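Local structure of alcohol dehydrogenase (Aeropyrum pernix, 1H2B) at residues Glu330-Lys335 with Gly349-Arg354; Ala51-Thr56 with Glu344-Gly349; Gly78-Gly83 with Pro165-Gly170; Lys26-Glu31 with Asp337-Val342. The protein probably catalyses the NAD-dependent oxidation of alcohols, as a zinc-containing dehydrogenase whose subunits bind zinc and the dinucleotide cofactor. All blocks are in the same frame, centred on the assembly; numbering follows the deposited sequence.

Contact 1 of 4, residues Glu330-Lys335 with Gly349-Arg354; sequences EVDIHK and GEVLGR. With NAJ (nicotinamide-adenine-dinucleotide (acidic form)), chain I.
A beta-alpha-beta crossover closes here: strand 331-335 leads into helix 339-347, and the chain returns through 349-354 to pair, parallel, with the strand it left, V331 standing opposite R354. Two backbone bonds bracket that pair. R354 N donates to E330 O at 2.8 Å, and R354 O accepts from D332 N at 2.8 Å. Between them V331 CA lies 3.2 Å from R354 O, a CA-H...O contact. G353 brings its CA up to E330 O just before the pairing begins; any side chain here would strike that same oxygen, and at these phi/psi values a CB would also run into the preceding carbonyl. E330 lays CG against L352 O at 3.6 Å, and a water hydrogen-bonded to E330 OE2 and L352 O links the side chain to the returning loop. D332, turned toward 349-354, has OD2 near V351 CG1 and takes a weak bond there from H334 NE2; the stronger partner of OD2 is R345, in a salt bridge. R354 carries its guanidinium away from strand 331-335 to the cofactor, while its NE pairs with E80. An alanine in place of R354 would probably leave the cofactor phosphate without this positive partner and E80 without its counter-charge. The phosphate oxygen O1N lies in the guanidinium plane, 2.7 Å from R354 NH1, with an N-H...O angle of 159°.

Contact 2 of 4, residues Ala51-Thr56 with Glu344-Gly349; sequences AGVCHT and ERLEKG. With ZN (zinc ion), chain J; NAJ (nicotinamide-adenine-dinucleotide (acidic form)), chain I; OCA (octanoic acid (caprylic acid)), chain H.
L346 of helix 339-347 pushes CD2 against the turn that leads into helix 55-61, meeting C54 C and H55 N, each at 3.8 Å, while V53 CG1 lies 4.3 Å from the same L346 CD2. L346 is directed at this turn, its CG anti to the backbone N (chi1 -170°). Its other methyl, CD1, packs by the cofactor oxygen O1A. The H55 ring is gripped at its edge: ND1 donates in plane to O1A at 2.7 Å, nearly straight at 173°, and a water in the ring plane joins NE2 to E347 OE1. H55 N binds O1N at 2.9 Å. C54 points away from helix 339-347; its SG, anti to the backbone N (chi1 -177°), reaches zinc at 2.3 Å and also accepts from T56 N as the N-cap of helix 55-61. T56 OG1 donates to octanoic acid O1, itself on the metal, and accepts from cofactor O2D. A cysteine N-cap that also binds the zinc, followed by residues on the cofactor, is consistent with the catalytic zinc site of zinc-containing alcohol dehydrogenases.

Contact 3 of 4, residues Gly78-Gly83 with Pro165-Gly170; sequences GHENVG and PLADAG. With ZN (zinc ion), chain J; OCA (octanoic acid (caprylic acid)), chain H.
E80 runs as an extended chain from beside strand 81-88 to the N-terminal part of helix 166-181. Its CB lies 3.8 Å from D168 CB, and CG, placed anti to the backbone N (chi1 -176°), touches both D168 CB and P165 CA. CD lies 3.3 Å from P165 CA. At the tip the two oxygens part: OE1 packs against P165 CA and CB and forms a salt bridge with R354, whereas OE2 accepts from A169 N at 2.8 Å and also lies against D168 CB and A169 CB. The amide meets OE2 on its anti side, 27° out of the carboxylate plane. Beside this buried carboxylate lies the zinc site that corresponds to the catalytic one of the medium-chain dehydrogenase family, where H79 NE2 at 2.1 Å and D168 OD1 at 2.0 Å bind the ion together with C54 and octanoic acid O1. The H79 ring and the D168 carboxylate stand 90° apart. An alanine in place of E80 would probably leave R354 NE without its carboxylate partner and A169 N without its acceptor. Further along, A167 CB packs on N81 N at 3.7 Å, and N81 ND2 donates back to G78 O, approaching from above the carbonyl plane.

Contact 4 of 4, residues Lys26-Glu31 with Asp337-Val342; sequences KPLRIE and DEINDV
The polar part of this contact is a two-bond pairing of the N340 side-chain amide with the backbone of L28. N340 OD1 accepts from L28 N at 2.9 Å, the donor slightly tilted from the carbonyl plane and the bond bent to 140° at the hydrogen. N340 ND2 donates to L28 O at 3.0 Å, a straighter bond of 165°, with the acceptor close to the amide plane. Gripped at both ends, the amide is held against rotation. N340 CG, anti to its own backbone carbonyl carbon (chi1 -71°), lies close to L28 N and P27 CB. P27 adds van der Waals contact, its CB 3.7 Å from N340 OD1. The joined elements are the loop residues P27 and L28 with the strand 29-32 that follows, an outer strand of the antiparallel sheet it forms with 17-21 and 75-76, and the N-terminal turn of helix 339-347, with E338 at its N-cap. The apolar part is made by L28 and I30, both directed toward the helix. L28 CD1 meets I339 CD1 at 3.7 Å, the two side chains crossing at about a right angle, and I339 also packs on A19 and L357. I30 CG1 touches I339 CG2 at 4.3 Å, and I30 CD1 lies 3.9 Å from D337 CB.

How the contacts relate
Contacts 2 and 3 are buried and share the zinc ion, bound by C54 of contact 2 and by H79 and D168 of contact 3, and the octanoic acid on it. Contact 3 joins its segments by a carboxylate bond and zinc, whereas contact 2 meets through leucine packing and a water bridge, its polar groups going to zinc and cofactor. Contact 1 is partly buried and held mainly by strand pairing, yet R354 carries it inward to E80 of contact 3 and to the cofactor. Contact 4, farthest from the chain's centre, has no bound group and relies on an amide pairing and aliphatic packing. Helix 339-347 serves contacts 2 and 4, while its R345 reaches D332 in contact 1.

Contact 1 of 4, residues Glu330-Lys335 with Gly349-Arg354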
# COMPACT_ATOMS: atom_id res chain seq x y z
N GLU B 330 -16.72 -24.18 -13.37
CA GLU B 330 -17.43 -24.89 -14.42
C GLU B 330 -16.51 -25.96 -15.01
O GLU B 330 -15.50 -25.64 -15.66
CB GLU B 330 -17.92 -23.86 -15.46
CG GLU B 330 -18.64 -24.48 -16.64
CD GLU B 330 -20.00 -25.04 -16.28
OE1 GLU B 330 -20.72 -24.43 -15.44
OE2 GLU B 330 -20.35 -26.12 -16.83
N VAL B 331 -16.84 -27.23 -14.75
CA VAL B 331 -15.94 -28.31 -15.14
C VAL B 331 -16.54 -29.24 -16.18
O VAL B 331 -17.73 -29.55 -16.16
CB VAL B 331 -15.37 -29.10 -13.91
CG1 VAL B 331 -14.59 -28.16 -12.98
CG2 VAL B 331 -16.47 -29.78 -13.13
N ASP B 332 -15.68 -29.66 -17.08
CA ASP B 332 -15.94 -30.63 -18.13
C ASP B 332 -15.06 -31.87 -17.84
O ASP B 332 -13.86 -31.89 -18.12
CB ASP B 332 -15.61 -29.93 -19.44
CG ASP B 332 -15.82 -30.79 -20.65
OD1 ASP B 332 -16.73 -31.64 -20.61
OD2 ASP B 332 -15.08 -30.72 -21.66
N ILE B 333 -15.68 -32.93 -17.30
CA ILE B 333 -14.93 -34.09 -16.81
C ILE B 333 -14.75 -35.13 -17.88
O ILE B 333 -15.73 -35.52 -18.55
CB ILE B 333 -15.63 -34.73 -15.60
CG1 ILE B 333 -15.74 -33.71 -14.46
CG2 ILE B 333 -14.87 -35.96 -15.12
CD1 ILE B 333 -16.66 -34.11 -13.35
N HIS B 334 -13.51 -35.56 -18.05
CA HIS B 334 -13.13 -36.58 -19.02
C HIS B 334 -12.15 -37.56 -18.41
O HIS B 334 -11.57 -37.32 -17.35
CB HIS B 334 -12.56 -35.93 -20.26
CG HIS B 334 -13.56 -35.09 -20.98
ND1 HIS B 334 -14.50 -35.63 -21.83
CD2 HIS B 334 -13.82 -33.77 -20.90
CE1 HIS B 334 -15.28 -34.67 -22.28
NE2 HIS B 334 -14.89 -33.53 -21.74
N LYS B 335 -11.98 -38.72 -19.06
CA LYS B 335 -10.99 -39.66 -18.59
C LYS B 335 -9.58 -39.26 -19.02
O LYS B 335 -9.40 -38.61 -20.05
CB LYS B 335 -11.29 -41.09 -19.12
CG LYS B 335 -12.62 -41.67 -18.64
CD LYS B 335 -12.70 -41.82 -17.12
CE LYS B 335 -12.73 -43.28 -16.66
NZ LYS B 335 -12.95 -43.42 -15.17
N GLY B 349 -11.51 -23.79 -28.83
CA GLY B 349 -12.39 -22.95 -28.06
C GLY B 349 -13.69 -23.66 -27.70
O GLY B 349 -14.68 -23.00 -27.39
N GLU B 350 -13.65 -25.00 -27.67
CA GLU B 350 -14.83 -25.82 -27.40
C GLU B 350 -14.97 -26.39 -26.00
O GLU B 350 -15.79 -27.30 -25.79
CB GLU B 350 -14.93 -26.96 -28.42
CG GLU B 350 -14.88 -26.47 -29.85
CD GLU B 350 -15.08 -27.56 -30.88
OE1 GLU B 350 -14.83 -28.77 -30.58
OE2 GLU B 350 -15.47 -27.19 -32.01
N VAL B 351 -14.19 -25.89 -25.05
CA VAL B 351 -14.35 -26.30 -23.66
C VAL B 351 -15.02 -25.16 -22.91
O VAL B 351 -14.48 -24.05 -22.82
CB VAL B 351 -12.98 -26.65 -23.01
CG1 VAL B 351 -13.16 -27.05 -21.55
CG2 VAL B 351 -12.28 -27.79 -23.81
N LEU B 352 -16.20 -25.44 -22.40
CA LEU B 352 -16.88 -24.48 -21.54
C LEU B 352 -16.31 -24.60 -20.11
O LEU B 352 -16.52 -25.60 -19.39
CB LEU B 352 -18.41 -24.70 -21.53
CG LEU B 352 -19.19 -23.59 -20.81
CD1 LEU B 352 -19.32 -22.37 -21.68
CD2 LEU B 352 -20.60 -24.08 -20.47
N GLY B 353 -15.61 -23.55 -19.69
CA GLY B 353 -14.94 -23.58 -18.38
C GLY B 353 -13.62 -24.34 -18.46
O GLY B 353 -12.78 -24.03 -19.29
N ARG B 354 -13.48 -25.36 -17.63
CA ARG B 354 -12.23 -26.10 -17.47
C ARG B 354 -12.46 -27.58 -17.61
O ARG B 354 -13.29 -28.13 -16.91
CB ARG B 354 -11.71 -25.80 -16.06
CG ARG B 354 -10.30 -26.26 -15.78
CD ARG B 354 -9.31 -25.75 -16.78
NE ARG B 354 -8.05 -25.32 -16.22
CZ ARG B 354 -7.28 -24.43 -16.82
NH1 ARG B 354 -7.66 -23.86 -17.98
NH2 ARG B 354 -6.13 -24.10 -16.27
PA NAJ I . -8.73 -21.07 -22.27
O1A NAJ I . -8.41 -21.64 -23.62
O2A NAJ I . -9.63 -21.86 -21.31
O5B NAJ I . -9.50 -19.67 -22.37
C5B NAJ I . -9.17 -18.68 -23.36
C4B NAJ I . -10.46 -17.90 -23.55
O4B NAJ I . -10.13 -16.76 -24.37
C3B NAJ I . -11.57 -18.70 -24.21
O3B NAJ I . -12.82 -18.58 -23.50
C2B NAJ I . -11.58 -18.03 -25.58
O2B NAJ I . -12.83 -18.14 -26.28
C1B NAJ I . -11.21 -16.57 -25.27
N9A NAJ I . -10.71 -15.81 -26.41
C8A NAJ I . -9.95 -16.22 -27.52
N7A NAJ I . -9.68 -15.14 -28.31
C5A NAJ I . -10.27 -14.05 -27.72
C6A NAJ I . -10.34 -12.72 -28.06
N6A NAJ I . -9.80 -12.23 -29.19
N1A NAJ I . -10.96 -11.86 -27.20
C2A NAJ I . -11.58 -12.30 -26.04
N3A NAJ I . -11.53 -13.61 -25.73
C4A NAJ I . -10.89 -14.47 -26.57
O3 NAJ I . -7.33 -20.73 -21.59
PN NAJ I . -6.91 -20.77 -20.03
O1N NAJ I . -6.46 -22.11 -19.67
O2N NAJ I . -7.95 -20.11 -19.23
O5D NAJ I . -5.57 -19.90 -20.11
C5D NAJ I . -5.69 -18.51 -20.42
C4D NAJ I . -4.32 -17.94 -20.71
O4D NAJ I . -3.60 -17.84 -19.47
C3D NAJ I . -3.45 -18.83 -21.60
O3D NAJ I . -2.52 -17.99 -22.31
C2D NAJ I . -2.67 -19.68 -20.57
O2D NAJ I . -1.48 -20.25 -21.04
C1D NAJ I . -2.40 -18.57 -19.54
N1N NAJ I . -2.00 -18.96 -18.19
C2N NAJ I . -1.26 -18.05 -17.50
C3N NAJ I . -0.89 -18.32 -16.19
C7N NAJ I . -0.03 -17.34 -15.46
O7N NAJ I . 0.35 -17.72 -14.23
N7N NAJ I . 0.32 -16.12 -15.90
C4N NAJ I . -1.28 -19.52 -15.51
C5N NAJ I . -2.19 -20.34 -16.24
C6N NAJ I . -2.51 -20.08 -17.56
O HOH W 1 -18.44 -27.33 -18.72

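Contact 2 of 4, residues Ala51-Thr56 with Glu344-Gly349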
# COMPACT_ATOMS: atom_id res chain seq x y z
N ALA B 51 -7.12 -33.96 -12.60
CA ALA B 51 -6.00 -33.22 -13.19
C ALA B 51 -6.52 -32.26 -14.25
O ALA B 51 -7.04 -32.68 -15.29
CB ALA B 51 -4.99 -34.22 -13.79
N GLY B 52 -6.50 -30.97 -13.94
CA GLY B 52 -7.00 -30.00 -14.90
C GLY B 52 -6.12 -29.85 -16.12
O GLY B 52 -4.92 -30.05 -16.06
N VAL B 53 -6.75 -29.50 -17.24
CA VAL B 53 -6.04 -29.29 -18.50
C VAL B 53 -6.05 -27.77 -18.78
O VAL B 53 -7.12 -27.15 -18.80
CB VAL B 53 -6.75 -29.95 -19.68
CG1 VAL B 53 -5.93 -29.80 -20.94
CG2 VAL B 53 -6.98 -31.46 -19.39
N CYS B 54 -4.87 -27.20 -18.90
CA CYS B 54 -4.71 -25.76 -19.01
C CYS B 54 -4.34 -25.34 -20.43
O CYS B 54 -3.68 -26.11 -21.14
CB CYS B 54 -3.58 -25.36 -18.04
SG CYS B 54 -3.23 -23.58 -17.91
N HIS B 55 -4.69 -24.12 -20.84
CA HIS B 55 -4.14 -23.68 -22.11
C HIS B 55 -2.60 -23.71 -22.16
O HIS B 55 -2.00 -23.86 -23.23
CB HIS B 55 -4.70 -22.30 -22.51
CG HIS B 55 -4.73 -22.06 -24.00
ND1 HIS B 55 -5.90 -21.86 -24.67
CD2 HIS B 55 -3.73 -22.00 -24.92
CE1 HIS B 55 -5.64 -21.69 -25.96
NE2 HIS B 55 -4.33 -21.76 -26.14
N THR B 56 -1.94 -23.61 -21.00
CA THR B 56 -0.51 -23.77 -20.97
C THR B 56 -0.06 -25.12 -21.50
O THR B 56 1.06 -25.22 -22.03
CB THR B 56 -0.01 -23.58 -19.55
OG1 THR B 56 -0.08 -22.18 -19.25
CG2 THR B 56 1.48 -24.01 -19.41
N GLU B 344 -7.33 -30.98 -28.27
CA GLU B 344 -7.90 -30.52 -29.53
C GLU B 344 -9.12 -29.58 -29.33
O GLU B 344 -9.21 -28.50 -29.96
CB GLU B 344 -8.27 -31.73 -30.39
CG GLU B 344 -7.07 -32.41 -31.05
CD GLU B 344 -7.40 -33.81 -31.58
OE1 GLU B 344 -8.54 -34.03 -32.09
OE2 GLU B 344 -6.53 -34.71 -31.49
N ARG B 345 -10.06 -29.98 -28.48
CA ARG B 345 -11.24 -29.15 -28.20
C ARG B 345 -10.81 -27.80 -27.62
O ARG B 345 -11.31 -26.75 -28.02
CB ARG B 345 -12.18 -29.84 -27.24
CG ARG B 345 -12.83 -31.12 -27.86
CD ARG B 345 -13.77 -31.84 -26.94
NE ARG B 345 -14.68 -30.90 -26.28
CZ ARG B 345 -14.84 -30.81 -24.97
NH1 ARG B 345 -14.16 -31.61 -24.14
NH2 ARG B 345 -15.67 -29.90 -24.47
N LEU B 346 -9.87 -27.85 -26.69
CA LEU B 346 -9.41 -26.59 -26.06
C LEU B 346 -8.82 -25.65 -27.08
O LEU B 346 -9.10 -24.44 -27.05
CB LEU B 346 -8.42 -26.87 -24.91
CG LEU B 346 -8.06 -25.65 -24.03
CD1 LEU B 346 -9.23 -25.09 -23.28
CD2 LEU B 346 -7.00 -26.15 -23.02
N GLU B 347 -8.00 -26.16 -28.01
CA GLU B 347 -7.38 -25.33 -29.04
C GLU B 347 -8.47 -24.66 -29.88
O GLU B 347 -8.28 -23.52 -30.35
CB GLU B 347 -6.45 -26.19 -29.91
CG GLU B 347 -5.83 -25.50 -31.12
CD GLU B 347 -4.84 -24.42 -30.76
OE1 GLU B 347 -4.30 -24.43 -29.62
OE2 GLU B 347 -4.61 -23.55 -31.62
N LYS B 348 -9.60 -25.36 -30.05
CA LYS B 348 -10.72 -24.85 -30.87
C LYS B 348 -11.73 -24.00 -30.12
O LYS B 348 -12.72 -23.50 -30.71
CB LYS B 348 -11.46 -25.99 -31.60
CG LYS B 348 -10.57 -26.77 -32.55
CD LYS B 348 -11.29 -28.03 -33.04
CE LYS B 348 -11.86 -27.82 -34.43
NZ LYS B 348 -13.19 -28.49 -34.61
N GLY B 349 -11.51 -23.79 -28.83
CA GLY B 349 -12.39 -22.95 -28.06
C GLY B 349 -13.69 -23.66 -27.70
O GLY B 349 -14.68 -23.00 -27.39
ZN ZN J . -1.70 -23.67 -16.24
PA NAJ I . -8.73 -21.07 -22.27
O1A NAJ I . -8.41 -21.64 -23.62
O2A NAJ I . -9.63 -21.86 -21.31
O5B NAJ I . -9.50 -19.67 -22.37
C5B NAJ I . -9.17 -18.68 -23.36
C4B NAJ I . -10.46 -17.90 -23.55
O4B NAJ I . -10.13 -16.76 -24.37
C3B NAJ I . -11.57 -18.70 -24.21
O3B NAJ I . -12.82 -18.58 -23.50
C2B NAJ I . -11.58 -18.03 -25.58
O2B NAJ I . -12.83 -18.14 -26.28
C1B NAJ I . -11.21 -16.57 -25.27
N9A NAJ I . -10.71 -15.81 -26.41
C8A NAJ I . -9.95 -16.22 -27.52
N7A NAJ I . -9.68 -15.14 -28.31
C5A NAJ I . -10.27 -14.05 -27.72
C6A NAJ I . -10.34 -12.72 -28.06
N6A NAJ I . -9.80 -12.23 -29.19
N1A NAJ I . -10.96 -11.86 -27.20
C2A NAJ I . -11.58 -12.30 -26.04
N3A NAJ I . -11.53 -13.61 -25.73
C4A NAJ I . -10.89 -14.47 -26.57
O3 NAJ I . -7.33 -20.73 -21.59
PN NAJ I . -6.91 -20.77 -20.03
O1N NAJ I . -6.46 -22.11 -19.67
O2N NAJ I . -7.95 -20.11 -19.23
O5D NAJ I . -5.57 -19.90 -20.11
C5D NAJ I . -5.69 -18.51 -20.42
C4D NAJ I . -4.32 -17.94 -20.71
O4D NAJ I . -3.60 -17.84 -19.47
C3D NAJ I . -3.45 -18.83 -21.60
O3D NAJ I . -2.52 -17.99 -22.31
C2D NAJ I . -2.67 -19.68 -20.57
O2D NAJ I . -1.48 -20.25 -21.04
C1D NAJ I . -2.40 -18.57 -19.54
N1N NAJ I . -2.00 -18.96 -18.19
C2N NAJ I . -1.26 -18.05 -17.50
C3N NAJ I . -0.89 -18.32 -16.19
C7N NAJ I . -0.03 -17.34 -15.46
O7N NAJ I . 0.35 -17.72 -14.23
N7N NAJ I . 0.32 -16.12 -15.90
C4N NAJ I . -1.28 -19.52 -15.51
C5N NAJ I . -2.19 -20.34 -16.24
C6N NAJ I . -2.51 -20.08 -17.56
C1 OCA H . 0.74 -22.14 -15.76
C2 OCA H . 1.94 -21.33 -16.29
C3 OCA H . 3.04 -21.20 -15.23
C4 OCA H . 4.39 -20.76 -15.76
C5 OCA H . 5.42 -20.86 -14.63
C6 OCA H . 6.75 -20.22 -15.04
C7 OCA H . 7.78 -20.18 -13.92
C8 OCA H . 9.05 -19.53 -14.43
O1 OCA H . -0.18 -22.50 -16.54
O2 OCA H . 0.66 -22.41 -14.54
O HOH W 2 -3.13 -21.94 -28.57

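Contact 3 of 4, residues Gly78-Gly83 with Pro165-Gly170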
# COMPACT_ATOMS: atom_id res chain seq x y z
N GLY B 78 0.75 -32.00 -16.62
CA GLY B 78 -0.40 -31.85 -15.71
C GLY B 78 0.01 -31.09 -14.46
O GLY B 78 0.68 -31.67 -13.59
N HIS B 79 -0.42 -29.83 -14.33
CA HIS B 79 0.04 -29.01 -13.19
C HIS B 79 -1.12 -28.42 -12.37
O HIS B 79 -0.91 -27.48 -11.58
CB HIS B 79 0.96 -27.87 -13.67
CG HIS B 79 0.32 -27.00 -14.72
ND1 HIS B 79 0.36 -27.32 -16.06
CD2 HIS B 79 -0.33 -25.81 -14.62
CE1 HIS B 79 -0.28 -26.37 -16.74
NE2 HIS B 79 -0.72 -25.46 -15.89
N GLU B 80 -2.28 -29.03 -12.47
CA GLU B 80 -3.49 -28.53 -11.84
C GLU B 80 -4.17 -29.69 -11.15
O GLU B 80 -5.13 -30.29 -11.63
CB GLU B 80 -4.36 -27.83 -12.92
CG GLU B 80 -5.61 -27.17 -12.36
CD GLU B 80 -6.30 -26.35 -13.44
OE1 GLU B 80 -7.17 -26.92 -14.11
OE2 GLU B 80 -5.94 -25.17 -13.61
N ASN B 81 -3.66 -30.01 -9.95
CA ASN B 81 -3.90 -31.35 -9.41
C ASN B 81 -4.56 -31.42 -8.05
O ASN B 81 -4.17 -30.69 -7.15
CB ASN B 81 -2.56 -32.08 -9.33
CG ASN B 81 -1.93 -32.17 -10.72
OD1 ASN B 81 -2.59 -32.66 -11.64
ND2 ASN B 81 -0.67 -31.76 -10.85
N VAL B 82 -5.51 -32.34 -7.92
CA VAL B 82 -6.05 -32.74 -6.61
C VAL B 82 -5.97 -34.26 -6.49
O VAL B 82 -5.90 -34.96 -7.52
CB VAL B 82 -7.53 -32.33 -6.39
CG1 VAL B 82 -7.63 -30.79 -6.17
CG2 VAL B 82 -8.44 -32.84 -7.52
N GLY B 83 -5.98 -34.76 -5.26
CA GLY B 83 -5.91 -36.19 -5.11
C GLY B 83 -5.94 -36.56 -3.64
O GLY B 83 -6.42 -35.82 -2.80
N PRO B 165 -9.36 -27.29 -10.69
CA PRO B 165 -8.86 -26.08 -11.35
C PRO B 165 -8.46 -24.98 -10.41
O PRO B 165 -7.74 -24.09 -10.91
CB PRO B 165 -10.04 -25.66 -12.24
CG PRO B 165 -10.66 -27.01 -12.56
CD PRO B 165 -10.73 -27.63 -11.17
N LEU B 166 -8.85 -25.01 -9.14
CA LEU B 166 -8.40 -23.95 -8.21
C LEU B 166 -6.86 -23.96 -8.08
O LEU B 166 -6.25 -22.92 -7.76
CB LEU B 166 -9.04 -24.13 -6.80
CG LEU B 166 -10.57 -24.14 -6.86
CD1 LEU B 166 -11.01 -24.41 -5.43
CD2 LEU B 166 -11.14 -22.75 -7.29
N ALA B 167 -6.23 -25.12 -8.35
CA ALA B 167 -4.79 -25.28 -8.14
C ALA B 167 -3.92 -24.52 -9.13
O ALA B 167 -2.75 -24.26 -8.85
CB ALA B 167 -4.41 -26.77 -8.22
N ASP B 168 -4.50 -24.08 -10.25
CA ASP B 168 -3.71 -23.31 -11.20
C ASP B 168 -4.58 -22.21 -11.84
O ASP B 168 -4.31 -21.02 -11.69
CB ASP B 168 -3.16 -24.23 -12.27
CG ASP B 168 -2.24 -23.53 -13.20
OD1 ASP B 168 -2.60 -23.49 -14.41
OD2 ASP B 168 -1.16 -23.00 -12.84
N ALA B 169 -5.63 -22.60 -12.53
CA ALA B 169 -6.57 -21.60 -13.07
C ALA B 169 -7.10 -20.68 -11.98
O ALA B 169 -7.06 -19.43 -12.13
CB ALA B 169 -7.76 -22.25 -13.78
N GLY B 170 -7.55 -21.27 -10.86
CA GLY B 170 -8.14 -20.46 -9.80
C GLY B 170 -7.13 -19.56 -9.11
O GLY B 170 -7.39 -18.36 -8.96
ZN ZN J . -1.70 -23.67 -16.24
C1 OCA H . 0.74 -22.14 -15.76
C2 OCA H . 1.94 -21.33 -16.29
C3 OCA H . 3.04 -21.20 -15.23
C4 OCA H . 4.39 -20.76 -15.76
C5 OCA H . 5.42 -20.86 -14.63
C6 OCA H . 6.75 -20.22 -15.04
C7 OCA H . 7.78 -20.18 -13.92
C8 OCA H . 9.05 -19.53 -14.43
O1 OCA H . -0.18 -22.50 -16.54
O2 OCA H . 0.66 -22.41 -14.54

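Contact 4 of 4, residues Lys26-Glu31 with Asp337-Val342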
# COMPACT_ATOMS: atom_id res chain seq x y z
N LYS B 26 3.17 -32.87 -31.46
CA LYS B 26 2.60 -34.20 -31.65
C LYS B 26 1.68 -34.52 -30.46
O LYS B 26 1.82 -33.87 -29.41
CB LYS B 26 3.73 -35.22 -31.79
CG LYS B 26 4.05 -35.55 -33.27
CD LYS B 26 5.56 -35.62 -33.52
CE LYS B 26 5.89 -35.39 -35.01
NZ LYS B 26 5.09 -36.23 -35.95
N PRO B 27 0.76 -35.46 -30.61
CA PRO B 27 -0.10 -35.87 -29.49
C PRO B 27 0.76 -36.37 -28.31
O PRO B 27 1.86 -36.91 -28.52
CB PRO B 27 -0.91 -37.03 -30.07
CG PRO B 27 -0.85 -36.82 -31.54
CD PRO B 27 0.46 -36.24 -31.84
N LEU B 28 0.27 -36.18 -27.09
CA LEU B 28 0.95 -36.81 -25.96
C LEU B 28 0.83 -38.33 -26.09
O LEU B 28 -0.14 -38.84 -26.69
CB LEU B 28 0.35 -36.36 -24.62
CG LEU B 28 0.41 -34.84 -24.45
CD1 LEU B 28 -0.47 -34.46 -23.21
CD2 LEU B 28 1.84 -34.30 -24.31
N ARG B 29 1.80 -39.03 -25.52
CA ARG B 29 1.77 -40.48 -25.50
C ARG B 29 1.21 -41.01 -24.19
O ARG B 29 1.66 -40.60 -23.10
CB ARG B 29 3.17 -41.03 -25.82
CG ARG B 29 3.50 -40.81 -27.30
CD ARG B 29 4.90 -40.34 -27.62
NE ARG B 29 5.86 -41.43 -27.50
CZ ARG B 29 6.97 -41.58 -28.22
NH1 ARG B 29 7.31 -40.71 -29.16
NH2 ARG B 29 7.75 -42.62 -27.99
N ILE B 30 0.19 -41.85 -24.27
CA ILE B 30 -0.39 -42.46 -23.08
C ILE B 30 0.35 -43.78 -22.91
O ILE B 30 0.26 -44.64 -23.79
CB ILE B 30 -1.92 -42.66 -23.21
CG1 ILE B 30 -2.64 -41.31 -23.43
CG2 ILE B 30 -2.47 -43.38 -21.99
CD1 ILE B 30 -3.99 -41.44 -24.12
N GLU B 31 1.11 -43.92 -21.82
CA GLU B 31 2.00 -45.09 -21.69
C GLU B 31 2.27 -45.40 -20.24
O GLU B 31 1.94 -44.62 -19.36
CB GLU B 31 3.32 -44.82 -22.39
CG GLU B 31 4.10 -43.64 -21.88
CD GLU B 31 5.05 -43.09 -22.91
OE1 GLU B 31 5.04 -43.58 -24.05
OE2 GLU B 31 5.82 -42.16 -22.58
N ASP B 337 -7.39 -40.88 -20.52
CA ASP B 337 -6.96 -41.27 -21.86
C ASP B 337 -7.65 -40.48 -22.98
O ASP B 337 -7.31 -40.66 -24.16
CB ASP B 337 -7.03 -42.79 -22.08
CG ASP B 337 -8.40 -43.35 -21.90
OD1 ASP B 337 -9.39 -42.64 -22.17
OD2 ASP B 337 -8.59 -44.53 -21.51
N GLU B 338 -8.56 -39.57 -22.61
CA GLU B 338 -9.12 -38.61 -23.56
C GLU B 338 -8.28 -37.34 -23.70
O GLU B 338 -8.68 -36.41 -24.38
CB GLU B 338 -10.55 -38.20 -23.19
CG GLU B 338 -11.59 -39.32 -23.13
CD GLU B 338 -12.90 -38.82 -22.59
OE1 GLU B 338 -13.54 -37.96 -23.26
OE2 GLU B 338 -13.29 -39.24 -21.49
N ILE B 339 -7.12 -37.28 -23.07
CA ILE B 339 -6.32 -36.06 -23.07
C ILE B 339 -6.12 -35.37 -24.42
O ILE B 339 -6.30 -34.16 -24.52
CB ILE B 339 -4.98 -36.25 -22.33
CG1 ILE B 339 -4.28 -34.90 -22.16
CG2 ILE B 339 -4.09 -37.29 -23.02
CD1 ILE B 339 -3.35 -34.91 -20.96
N ASN B 340 -5.79 -36.13 -25.46
CA ASN B 340 -5.55 -35.49 -26.75
C ASN B 340 -6.78 -34.95 -27.42
O ASN B 340 -6.72 -33.86 -28.01
CB ASN B 340 -4.80 -36.47 -27.66
CG ASN B 340 -3.39 -36.67 -27.23
OD1 ASN B 340 -2.61 -35.72 -27.08
ND2 ASN B 340 -3.02 -37.93 -27.05
N ASP B 341 -7.90 -35.64 -27.30
CA ASP B 341 -9.18 -35.09 -27.75
C ASP B 341 -9.52 -33.80 -26.98
O ASP B 341 -9.99 -32.84 -27.56
CB ASP B 341 -10.31 -36.09 -27.59
CG ASP B 341 -11.64 -35.54 -28.07
OD1 ASP B 341 -11.72 -35.17 -29.26
OD2 ASP B 341 -12.65 -35.43 -27.34
N VAL B 342 -9.25 -33.79 -25.67
CA VAL B 342 -9.55 -32.58 -24.90
C VAL B 342 -8.68 -31.39 -25.32
O VAL B 342 -9.17 -30.26 -25.42
CB VAL B 342 -9.41 -32.85 -23.38
CG1 VAL B 342 -9.48 -31.53 -22.56
CG2 VAL B 342 -10.48 -33.81 -22.94